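Local coordinates for protein 1,4-dihydroxy-6-naphtoate synthase (Archaeoglobus fulgidus, PDB 1ZBM) that probably catalyses the conversion of cyclic dehypoxanthinylfutalosinate into 1,4-dihydroxy-6-naphthoate and dihydroxyacetone, a step in menaquinone biosynthesis, at residues Lys53-Glu58 and Ala70-Lys75; Glu127-Pro132 and Glu143-Gly148; Gly154-Ala159 and Ala238-Asn243; Glu175-Pro180 and Leu257-Glu262. All coordinates share one frame; numbering follows the deposited sequence.

Contact 1: residues Lys53-Glu58 and Ala70-Lys75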
# COMPACT_ATOMS: atom_id res chain seq x y z
N LYS A 53 8.76 -7.71 8.87
CA LYS A 53 8.31 -8.66 9.89
C LYS A 53 7.59 -9.85 9.28
O LYS A 53 7.47 -10.91 9.90
CB LYS A 53 7.38 -7.98 10.90
CG LYS A 53 8.09 -7.04 11.85
CD LYS A 53 7.15 -6.67 12.97
CE LYS A 53 7.89 -6.10 14.15
NZ LYS A 53 6.94 -5.85 15.28
N ALA A 54 7.11 -9.68 8.04
CA ALA A 54 6.40 -10.74 7.33
C ALA A 54 7.32 -11.89 6.96
O ALA A 54 6.86 -12.98 6.60
CB ALA A 54 5.74 -10.16 6.08
N PHE A 55 8.63 -11.65 7.03
CA PHE A 55 9.62 -12.68 6.70
C PHE A 55 9.74 -13.70 7.83
O PHE A 55 10.42 -14.70 7.68
CB PHE A 55 10.98 -12.02 6.46
CG PHE A 55 11.11 -11.41 5.10
CD1 PHE A 55 11.45 -12.20 3.99
CD2 PHE A 55 10.85 -10.06 4.91
CE1 PHE A 55 11.52 -11.64 2.72
CE2 PHE A 55 10.91 -9.49 3.64
CZ PHE A 55 11.25 -10.27 2.55
N ASN A 56 9.07 -13.42 8.94
CA ASN A 56 9.07 -14.31 10.08
C ASN A 56 7.65 -14.86 10.33
O ASN A 56 7.42 -15.63 11.28
CB ASN A 56 9.59 -13.57 11.32
CG ASN A 56 11.06 -13.16 11.20
OD1 ASN A 56 11.96 -14.00 11.26
ND2 ASN A 56 11.30 -11.87 11.03
N ALA A 57 6.70 -14.49 9.47
CA ALA A 57 5.32 -14.95 9.61
C ALA A 57 4.81 -14.59 11.00
O ALA A 57 4.22 -15.41 11.70
CB ALA A 57 5.23 -16.46 9.39
N GLU A 58 5.07 -13.34 11.37
CA GLU A 58 4.70 -12.81 12.68
C GLU A 58 3.20 -12.76 12.95
O GLU A 58 2.73 -13.26 13.97
CB GLU A 58 5.28 -11.41 12.84
CG GLU A 58 5.13 -10.85 14.24
CD GLU A 58 6.39 -11.00 15.07
OE1 GLU A 58 7.31 -10.15 14.91
OE2 GLU A 58 6.48 -11.97 15.86
N ALA A 70 6.03 -11.23 -3.09
CA ALA A 70 6.73 -12.19 -3.95
C ALA A 70 7.83 -12.93 -3.19
O ALA A 70 8.23 -14.03 -3.58
CB ALA A 70 7.30 -11.48 -5.16
N LEU A 71 8.30 -12.34 -2.09
CA LEU A 71 9.35 -12.94 -1.27
C LEU A 71 8.81 -13.69 -0.04
O LEU A 71 9.57 -14.06 0.85
CB LEU A 71 10.34 -11.86 -0.80
CG LEU A 71 11.24 -11.18 -1.84
CD1 LEU A 71 11.83 -9.91 -1.27
CD2 LEU A 71 12.34 -12.13 -2.27
N LEU A 72 7.50 -13.91 0.01
CA LEU A 72 6.90 -14.62 1.13
C LEU A 72 5.57 -15.29 0.81
O LEU A 72 4.72 -15.48 1.69
CB LEU A 72 6.77 -13.67 2.32
CG LEU A 72 6.31 -12.27 1.95
CD1 LEU A 72 4.79 -12.21 2.07
CD2 LEU A 72 6.96 -11.24 2.87
N ASP A 73 5.41 -15.69 -0.45
CA ASP A 73 4.20 -16.35 -0.91
C ASP A 73 4.22 -17.84 -0.52
O ASP A 73 3.32 -18.60 -0.89
CB ASP A 73 4.08 -16.20 -2.43
CG ASP A 73 5.23 -16.86 -3.18
OD1 ASP A 73 6.39 -16.69 -2.78
OD2 ASP A 73 4.95 -17.56 -4.18
N ASP A 74 5.24 -18.24 0.23
CA ASP A 74 5.37 -19.61 0.71
C ASP A 74 4.61 -19.80 2.02
O ASP A 74 4.02 -20.85 2.28
CB ASP A 74 6.85 -19.98 0.91
CG ASP A 74 7.60 -19.02 1.82
OD1 ASP A 74 7.55 -17.79 1.57
OD2 ASP A 74 8.26 -19.48 2.79
N LYS A 75 4.63 -18.76 2.84
CA LYS A 75 3.95 -18.80 4.13
C LYS A 75 2.65 -17.99 4.13
O LYS A 75 1.79 -18.17 5.00
CB LYS A 75 4.88 -18.28 5.22
CG LYS A 75 6.03 -19.22 5.58
CD LYS A 75 5.51 -20.58 6.03
CE LYS A 75 6.53 -21.32 6.86
NZ LYS A 75 7.89 -21.23 6.27

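Contact 2: residues Glu127-Pro132 and Glu143-Gly148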
# COMPACT_ATOMS: atom_id res chain seq x y z
N GLU A 127 20.82 5.98 -7.28
CA GLU A 127 21.22 5.68 -5.91
C GLU A 127 20.05 5.81 -4.95
O GLU A 127 19.64 6.91 -4.59
CB GLU A 127 22.34 6.61 -5.44
CG GLU A 127 23.65 6.41 -6.17
CD GLU A 127 24.77 7.22 -5.58
OE1 GLU A 127 25.90 7.14 -6.11
OE2 GLU A 127 24.55 7.94 -4.57
N PRO A 128 19.49 4.66 -4.53
CA PRO A 128 18.36 4.62 -3.60
C PRO A 128 18.85 4.91 -2.18
O PRO A 128 19.74 4.24 -1.68
CB PRO A 128 17.83 3.20 -3.78
CG PRO A 128 19.08 2.42 -4.08
CD PRO A 128 19.83 3.31 -5.02
N VAL A 129 18.26 5.92 -1.55
CA VAL A 129 18.64 6.30 -0.20
C VAL A 129 17.57 5.88 0.80
O VAL A 129 16.61 6.61 1.03
CB VAL A 129 18.86 7.82 -0.09
CG1 VAL A 129 19.41 8.18 1.29
CG2 VAL A 129 19.81 8.29 -1.17
N GLU A 130 17.75 4.70 1.39
CA GLU A 130 16.82 4.16 2.38
C GLU A 130 16.49 5.27 3.37
O GLU A 130 17.40 5.94 3.87
CB GLU A 130 17.46 2.98 3.12
CG GLU A 130 16.50 2.18 3.98
CD GLU A 130 15.73 1.14 3.20
OE1 GLU A 130 14.89 0.43 3.80
OE2 GLU A 130 15.97 1.02 1.97
N MSE A 131 15.21 5.46 3.67
CA MSE A 131 14.80 6.53 4.57
C MSE A 131 13.30 6.42 4.91
O MSE A 131 12.49 6.06 4.07
CB MSE A 131 15.10 7.85 3.86
CG MSE A 131 14.65 9.11 4.56
SE MSE A 131 14.92 10.69 3.44
CE MSE A 131 16.82 10.48 3.09
N PRO A 132 12.92 6.73 6.17
CA PRO A 132 11.51 6.66 6.58
C PRO A 132 10.66 7.61 5.74
O PRO A 132 11.11 8.70 5.39
CB PRO A 132 11.57 7.04 8.07
CG PRO A 132 12.76 7.94 8.15
CD PRO A 132 13.77 7.24 7.26
N GLU A 143 17.26 19.80 -0.35
CA GLU A 143 18.29 19.27 -1.25
C GLU A 143 19.27 18.28 -0.63
O GLU A 143 20.47 18.27 -0.93
CB GLU A 143 19.04 20.45 -1.90
CG GLU A 143 18.08 21.45 -2.56
CD GLU A 143 18.77 22.54 -3.39
OE1 GLU A 143 18.07 23.48 -3.81
OE2 GLU A 143 19.98 22.44 -3.63
N GLU A 144 18.74 17.44 0.25
CA GLU A 144 19.51 16.41 0.92
C GLU A 144 19.68 15.29 -0.11
O GLU A 144 20.64 14.51 -0.06
CB GLU A 144 18.72 15.93 2.12
CG GLU A 144 19.42 14.98 3.05
CD GLU A 144 18.54 14.66 4.24
OE1 GLU A 144 18.11 15.62 4.92
OE2 GLU A 144 18.27 13.45 4.48
N VAL A 145 18.74 15.23 -1.05
CA VAL A 145 18.74 14.25 -2.11
C VAL A 145 18.28 14.95 -3.41
O VAL A 145 17.91 16.12 -3.38
CB VAL A 145 17.80 13.07 -1.78
CG1 VAL A 145 18.30 12.34 -0.53
CG2 VAL A 145 16.37 13.58 -1.55
N ASP A 146 18.32 14.25 -4.53
CA ASP A 146 17.88 14.87 -5.78
C ASP A 146 16.38 14.69 -5.96
O ASP A 146 15.71 15.55 -6.53
CB ASP A 146 18.59 14.26 -6.99
CG ASP A 146 20.10 14.44 -6.92
OD1 ASP A 146 20.79 13.56 -6.38
OD2 ASP A 146 20.59 15.48 -7.41
N ALA A 147 15.87 13.56 -5.49
CA ALA A 147 14.45 13.27 -5.63
C ALA A 147 13.93 12.34 -4.54
O ALA A 147 14.71 11.73 -3.82
CB ALA A 147 14.18 12.67 -7.00
N GLY A 148 12.61 12.25 -4.44
CA GLY A 148 11.98 11.40 -3.44
C GLY A 148 10.81 10.62 -3.99
O GLY A 148 10.05 11.12 -4.82

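Contact 3: residues Gly154-Ala159 and Ala238-Asn243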
# COMPACT_ATOMS: atom_id res chain seq x y z
N GLY A 154 1.51 11.86 -0.30
CA GLY A 154 2.37 12.83 -0.95
C GLY A 154 2.04 12.91 -2.43
O GLY A 154 2.09 13.99 -3.02
N GLN A 155 1.69 11.76 -3.01
CA GLN A 155 1.35 11.68 -4.43
C GLN A 155 0.26 12.66 -4.88
O GLN A 155 0.14 12.93 -6.07
CB GLN A 155 0.95 10.23 -4.80
CG GLN A 155 -0.14 9.62 -3.92
CD GLN A 155 -0.51 8.18 -4.31
OE1 GLN A 155 -1.21 7.94 -5.29
NE2 GLN A 155 -0.03 7.21 -3.52
N ILE A 156 -0.53 13.18 -3.95
CA ILE A 156 -1.57 14.14 -4.32
C ILE A 156 -1.44 15.46 -3.57
O ILE A 156 -2.37 16.27 -3.58
CB ILE A 156 -3.00 13.62 -4.03
CG1 ILE A 156 -3.21 13.51 -2.51
CG2 ILE A 156 -3.23 12.29 -4.75
CD1 ILE A 156 -4.61 13.12 -2.11
N THR A 157 -0.29 15.67 -2.93
CA THR A 157 -0.06 16.90 -2.17
C THR A 157 1.28 17.57 -2.45
O THR A 157 1.50 18.71 -2.04
CB THR A 157 -0.13 16.64 -0.66
OG1 THR A 157 -0.13 17.90 0.04
CG2 THR A 157 1.08 15.84 -0.20
N TYR A 158 2.17 16.88 -3.16
CA TYR A 158 3.49 17.42 -3.45
C TYR A 158 3.48 18.83 -4.03
O TYR A 158 4.39 19.62 -3.77
CB TYR A 158 4.25 16.44 -4.38
CG TYR A 158 3.69 16.32 -5.78
CD1 TYR A 158 3.84 17.33 -6.71
CD2 TYR A 158 2.98 15.18 -6.17
CE1 TYR A 158 3.31 17.24 -7.99
CE2 TYR A 158 2.44 15.07 -7.46
CZ TYR A 158 2.62 16.11 -8.36
OH TYR A 158 2.07 16.04 -9.62
N ALA A 159 2.45 19.16 -4.80
CA ALA A 159 2.35 20.50 -5.40
C ALA A 159 2.28 21.63 -4.37
O ALA A 159 2.68 22.76 -4.66
CB ALA A 159 1.13 20.56 -6.34
N ALA A 238 -8.43 8.22 0.37
CA ALA A 238 -8.93 6.93 0.83
C ALA A 238 -9.77 6.26 -0.25
O ALA A 238 -9.62 5.07 -0.49
CB ALA A 238 -9.77 7.12 2.10
N MSE A 239 -10.64 7.02 -0.91
CA MSE A 239 -11.49 6.47 -1.95
C MSE A 239 -10.68 6.01 -3.17
O MSE A 239 -11.15 5.19 -3.96
CB MSE A 239 -12.54 7.50 -2.37
CG MSE A 239 -13.98 7.05 -2.16
SE MSE A 239 -14.95 8.01 -0.75
CE MSE A 239 -15.08 9.74 -1.62
N MSE A 240 -9.46 6.53 -3.30
CA MSE A 240 -8.56 6.16 -4.40
C MSE A 240 -8.00 4.75 -4.22
O MSE A 240 -7.76 4.05 -5.20
CB MSE A 240 -7.37 7.14 -4.47
CG MSE A 240 -7.65 8.43 -5.23
SE MSE A 240 -6.27 9.78 -5.01
CE MSE A 240 -4.86 9.06 -6.11
N TYR A 241 -7.81 4.34 -2.97
CA TYR A 241 -7.25 3.03 -2.68
C TYR A 241 -8.16 2.11 -1.86
O TYR A 241 -7.71 1.08 -1.36
CB TYR A 241 -5.90 3.19 -2.00
CG TYR A 241 -4.85 3.78 -2.92
CD1 TYR A 241 -4.38 3.06 -4.02
CD2 TYR A 241 -4.34 5.06 -2.70
CE1 TYR A 241 -3.44 3.61 -4.89
CE2 TYR A 241 -3.40 5.61 -3.57
CZ TYR A 241 -2.95 4.89 -4.66
OH TYR A 241 -2.04 5.44 -5.51
N VAL A 242 -9.42 2.49 -1.72
CA VAL A 242 -10.40 1.68 -0.99
C VAL A 242 -11.69 1.72 -1.81
O VAL A 242 -12.56 2.54 -1.56
CB VAL A 242 -10.69 2.26 0.43
CG1 VAL A 242 -11.69 1.37 1.15
CG2 VAL A 242 -9.41 2.38 1.24
N ASN A 243 -11.78 0.82 -2.79
CA ASN A 243 -12.95 0.74 -3.67
C ASN A 243 -13.22 -0.69 -4.11
O ASN A 243 -12.90 -1.63 -3.39
CB ASN A 243 -12.74 1.62 -4.90
CG ASN A 243 -11.34 1.50 -5.45
OD1 ASN A 243 -10.70 0.44 -5.34
ND2 ASN A 243 -10.84 2.57 -6.06

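Contact 4: residues Glu175-Pro180 and Leu257-Glu262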
# COMPACT_ATOMS: atom_id res chain seq x y z
N GLU A 175 2.57 2.01 -19.73
CA GLU A 175 3.31 1.74 -20.96
C GLU A 175 3.78 0.29 -21.00
O GLU A 175 4.12 -0.23 -22.07
CB GLU A 175 4.51 2.68 -21.08
CG GLU A 175 4.15 4.11 -21.48
CD GLU A 175 5.33 5.07 -21.44
OE1 GLU A 175 6.50 4.61 -21.44
OE2 GLU A 175 5.09 6.30 -21.43
N GLN A 176 3.79 -0.38 -19.85
CA GLN A 176 4.23 -1.78 -19.79
C GLN A 176 3.09 -2.77 -19.96
O GLN A 176 3.25 -3.79 -20.64
CB GLN A 176 4.93 -2.07 -18.45
CG GLN A 176 6.02 -1.09 -18.08
CD GLN A 176 6.95 -0.81 -19.24
OE1 GLN A 176 7.42 -1.72 -19.92
NE2 GLN A 176 7.23 0.47 -19.46
N VAL A 177 1.96 -2.49 -19.33
CA VAL A 177 0.81 -3.37 -19.43
C VAL A 177 -0.46 -2.58 -19.20
O VAL A 177 -0.46 -1.59 -18.47
CB VAL A 177 0.89 -4.55 -18.42
CG1 VAL A 177 0.92 -4.02 -17.01
CG2 VAL A 177 -0.29 -5.49 -18.61
N LYS A 178 -1.55 -3.01 -19.84
CA LYS A 178 -2.84 -2.32 -19.74
C LYS A 178 -3.77 -2.95 -18.72
O LYS A 178 -4.79 -3.54 -19.06
CB LYS A 178 -3.50 -2.28 -21.12
CG LYS A 178 -2.60 -1.68 -22.21
CD LYS A 178 -2.21 -0.24 -21.90
CE LYS A 178 -1.40 0.38 -23.04
NZ LYS A 178 -0.90 1.75 -22.73
N LEU A 179 -3.41 -2.81 -17.45
CA LEU A 179 -4.17 -3.36 -16.34
C LEU A 179 -3.95 -2.49 -15.11
O LEU A 179 -2.98 -1.73 -15.05
CB LEU A 179 -3.68 -4.79 -16.05
CG LEU A 179 -3.85 -5.82 -17.17
CD1 LEU A 179 -2.98 -7.06 -16.89
CD2 LEU A 179 -5.33 -6.20 -17.26
N PRO A 180 -4.85 -2.57 -14.12
CA PRO A 180 -4.70 -1.77 -12.89
C PRO A 180 -3.31 -2.01 -12.27
O PRO A 180 -2.64 -2.97 -12.61
CB PRO A 180 -5.84 -2.28 -12.01
CG PRO A 180 -6.88 -2.69 -13.01
CD PRO A 180 -6.07 -3.39 -14.07
N LEU A 257 -0.52 -8.60 -11.25
CA LEU A 257 0.52 -9.06 -10.34
C LEU A 257 1.40 -10.04 -11.08
O LEU A 257 2.63 -9.94 -11.05
CB LEU A 257 -0.06 -9.78 -9.14
CG LEU A 257 -0.43 -8.97 -7.90
CD1 LEU A 257 -0.89 -9.97 -6.85
CD2 LEU A 257 0.76 -8.16 -7.38
N LYS A 258 0.76 -10.99 -11.76
CA LYS A 258 1.50 -11.99 -12.51
C LYS A 258 2.51 -11.28 -13.40
O LYS A 258 3.70 -11.62 -13.40
CB LYS A 258 0.56 -12.85 -13.38
CG LYS A 258 1.21 -14.11 -13.93
CD LYS A 258 0.52 -14.63 -15.20
CE LYS A 258 1.33 -15.77 -15.85
NZ LYS A 258 0.83 -16.15 -17.22
N LYS A 259 2.05 -10.27 -14.13
CA LYS A 259 2.92 -9.50 -15.03
C LYS A 259 4.02 -8.78 -14.26
O LYS A 259 5.21 -8.89 -14.59
CB LYS A 259 2.09 -8.46 -15.80
CG LYS A 259 2.92 -7.58 -16.73
CD LYS A 259 3.60 -8.42 -17.78
CE LYS A 259 4.44 -7.58 -18.70
NZ LYS A 259 5.20 -8.48 -19.63
N LEU A 260 3.62 -8.04 -13.24
CA LEU A 260 4.57 -7.31 -12.41
C LEU A 260 5.70 -8.24 -11.98
O LEU A 260 6.88 -7.89 -12.12
CB LEU A 260 3.86 -6.76 -11.17
CG LEU A 260 4.74 -6.18 -10.06
CD1 LEU A 260 5.52 -4.97 -10.57
CD2 LEU A 260 3.85 -5.76 -8.89
N TYR A 261 5.35 -9.42 -11.46
CA TYR A 261 6.35 -10.37 -10.99
C TYR A 261 7.26 -10.86 -12.11
O TYR A 261 8.48 -10.95 -11.93
CB TYR A 261 5.68 -11.55 -10.30
CG TYR A 261 4.97 -11.20 -9.00
CD1 TYR A 261 4.03 -12.07 -8.44
CD2 TYR A 261 5.25 -10.01 -8.31
CE1 TYR A 261 3.37 -11.77 -7.24
CE2 TYR A 261 4.61 -9.70 -7.11
CZ TYR A 261 3.67 -10.59 -6.58
OH TYR A 261 3.02 -10.29 -5.40
N GLU A 262 6.67 -11.17 -13.25
CA GLU A 262 7.43 -11.64 -14.40
C GLU A 262 8.47 -10.59 -14.75
O GLU A 262 9.65 -10.91 -14.93
CB GLU A 262 6.49 -11.88 -15.58
CG GLU A 262 5.65 -13.14 -15.39
CD GLU A 262 4.53 -13.29 -16.41
OE1 GLU A 262 3.85 -14.33 -16.37
OE2 GLU A 262 4.32 -12.37 -17.23

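Contact 1: residues Lys53-Glu58 and Ala70-Lys75
F55 leans its ring against L71 and L72, bringing together two loops of one lobe of this periplasmic-binding-protein-like fold. Segment 53-58 turns out of helix 47-53 toward strand 61-65, and segment 70-75 leaves helix 66-69 for strand 76-86. F55 CB itself does not reach the other loop; from it CG stands anti to the carbonyl carbon (chi1 -79°), and this turn carries the ring across. CD1 is the first ring atom to come near, 4.1 Å from the backbone O of L71. CE1 is closer, 3.6 Å from that same oxygen and 3.7 Å from L71 CB. At the tip, CZ lies 3.8 Å from L71 CB, while L71 CD1 meets the ring edge in its plane. On the return side, CE2 passes 4.4 Å from L72 CD2, a methyl that sits over one face of the ring. Y112, outside both loops, also meets this ring, with the two planes at about 50°. On the sheet side, A54 and L72 both touch I64 of strand 61-65, so the buried end of the contact is apolar. There the same L72 methyl that lies over the phenyl face also meets the residue that follows helix 47-53, L72 CD2 to A54 CB at 3.6 Å.

Contact 2: residues Glu127-Pro132 and Glu143-Gly148
V129 and V145 mark the closest approach of the two backbones, yet their CA atoms are 8.2 Å apart, because these segments are not paired directly: strand 105-108 runs between strands 127-130 and 147-150 in the sheet. Side chains close the gap. V145 CG1 receives two apolar neighbours, V129 CG2 at 4.4 Å and the methyl CE of selenomethionine M131 at 4.3 Å. M131 reaches this far because its chain runs out with CG anti to the backbone N (chi1 175°) and bends only at chi3, -55°, which swings the methyl across. That methyl also lies 3.6 Å from E144 OE2, the two side chains crossing at a slant. The other carboxylate oxygen, E144 OE1, makes a salt bridge with R135, which gives the acid a fixed partner while its OE2 side meets the methyl. E143, with positive phi, closes helix 136-141 in a Schellman motif and turns the chain toward strand 147-150. Strand 127-130, this helix and strand 147-150 thus form a beta-alpha-beta crossover. A139 of the helix touches M131, E144 and V145 alike, while R105 of the intervening strand packs on V129 and V145, placing the contact between helix and sheet.

Contact 3: residues Gly154-Ala159 and Ala238-Asn243
Q155 and Y241 make the polar part of this contact, meeting head-on. Y241 OH donates to Q155 OE1 over 2.6 Å, landing on a lone pair in the carbonyl plane at a C=O...donor angle of 115°. The oxygen comes in at the edge of the phenol ring, and the amide plane is turned 72° against the ring. Q155 gets there with CG set between its backbone N and carbonyl carbon (chi1 53°) and the remaining chain extended. Its NE2 gives a hydrogen bond to the backbone O of H152, the predicted proton acceptor, which, together with the Y241 bond to OE1, sets which way round the amide lies. Apolar packing lies alongside: I156 CG2 is 3.9 Å from M240 CE and 4.0 Å from M240 SE, the two side chains running side by side and pointing opposite ways. The selenomethionine methyl is also 3.9 Å from Q155 OE1. With an alanine here, the Y241 hydroxyl is likely to lose its acceptor and be set free to turn, and the H152 carbonyl its amide donor. Through the Q155 amide and the packing of I156, helix 231-241, which packs on helix 20-30, is tied to the loop of the other lobe that carries H152, consistent with a closed cleft.

Contact 4: residues Glu175-Pro180 and Leu257-Glu262
Y261 N bonds to L257 O at 2.8 Å, and the helical turn this bond closes presents K259 to V177. That helix, 251-265, belongs to the C-terminal part of a two-lobed fold of periplasmic-binding-protein type. Segment 175-180 is the loop between helix 169-174 and strand 181-189, on one of the chain crossings between the lobes' two sheets. The meeting is small and lies at the surface. K259 uses the aliphatic part of its chain: CG is 4.0 Å from V177 CB, and farther out CE passes 4.4 Å from the backbone O of Q176. CG stands anti to the lysine's own backbone N (chi1 178°), then chi2 at 61° bends the chain; the lysine runs alongside the valine, the two pointing opposite ways. The loop is steadied on both sides of V177. The amide NE2 of Q176 bonds to the carbonyl of W172, the Q176 side chain touches M263, and L179 packs on S252 and A255 of the same helix while its carbonyl takes the indole N-H of W173. One turn apart on the helix, K258 NZ and E262 OE1 form a long salt bridge of 3.6 Å. V177 CG1, set between its own backbone N and carbonyl carbon, completes the touch at 4.1 Å from K259 CG.

Contacts 1 and 2 come first along the chain, in series and one in each lobe; contacts 3 and 4 follow with their segments alternating, 154-159, 175-180, 238-243, 257-262. Contact 1 flanks the sheet containing strands 61-65 and 76-86, contact 2 the sheet containing 127-130 and 147-150, and their centres are about 27 Å apart. Contacts 1 and 4 touch, A70 CB lying 3.8 Å from Y261 CE2, so helix 251-265 packs against the loop after helix 66-69. Contact 3, about 21 Å between centres from both contact 2 and contact 4, joins the lobes near the predicted active site. The C-terminal helices thus lie against early segments of the chain and against loops within 154-180 in its middle.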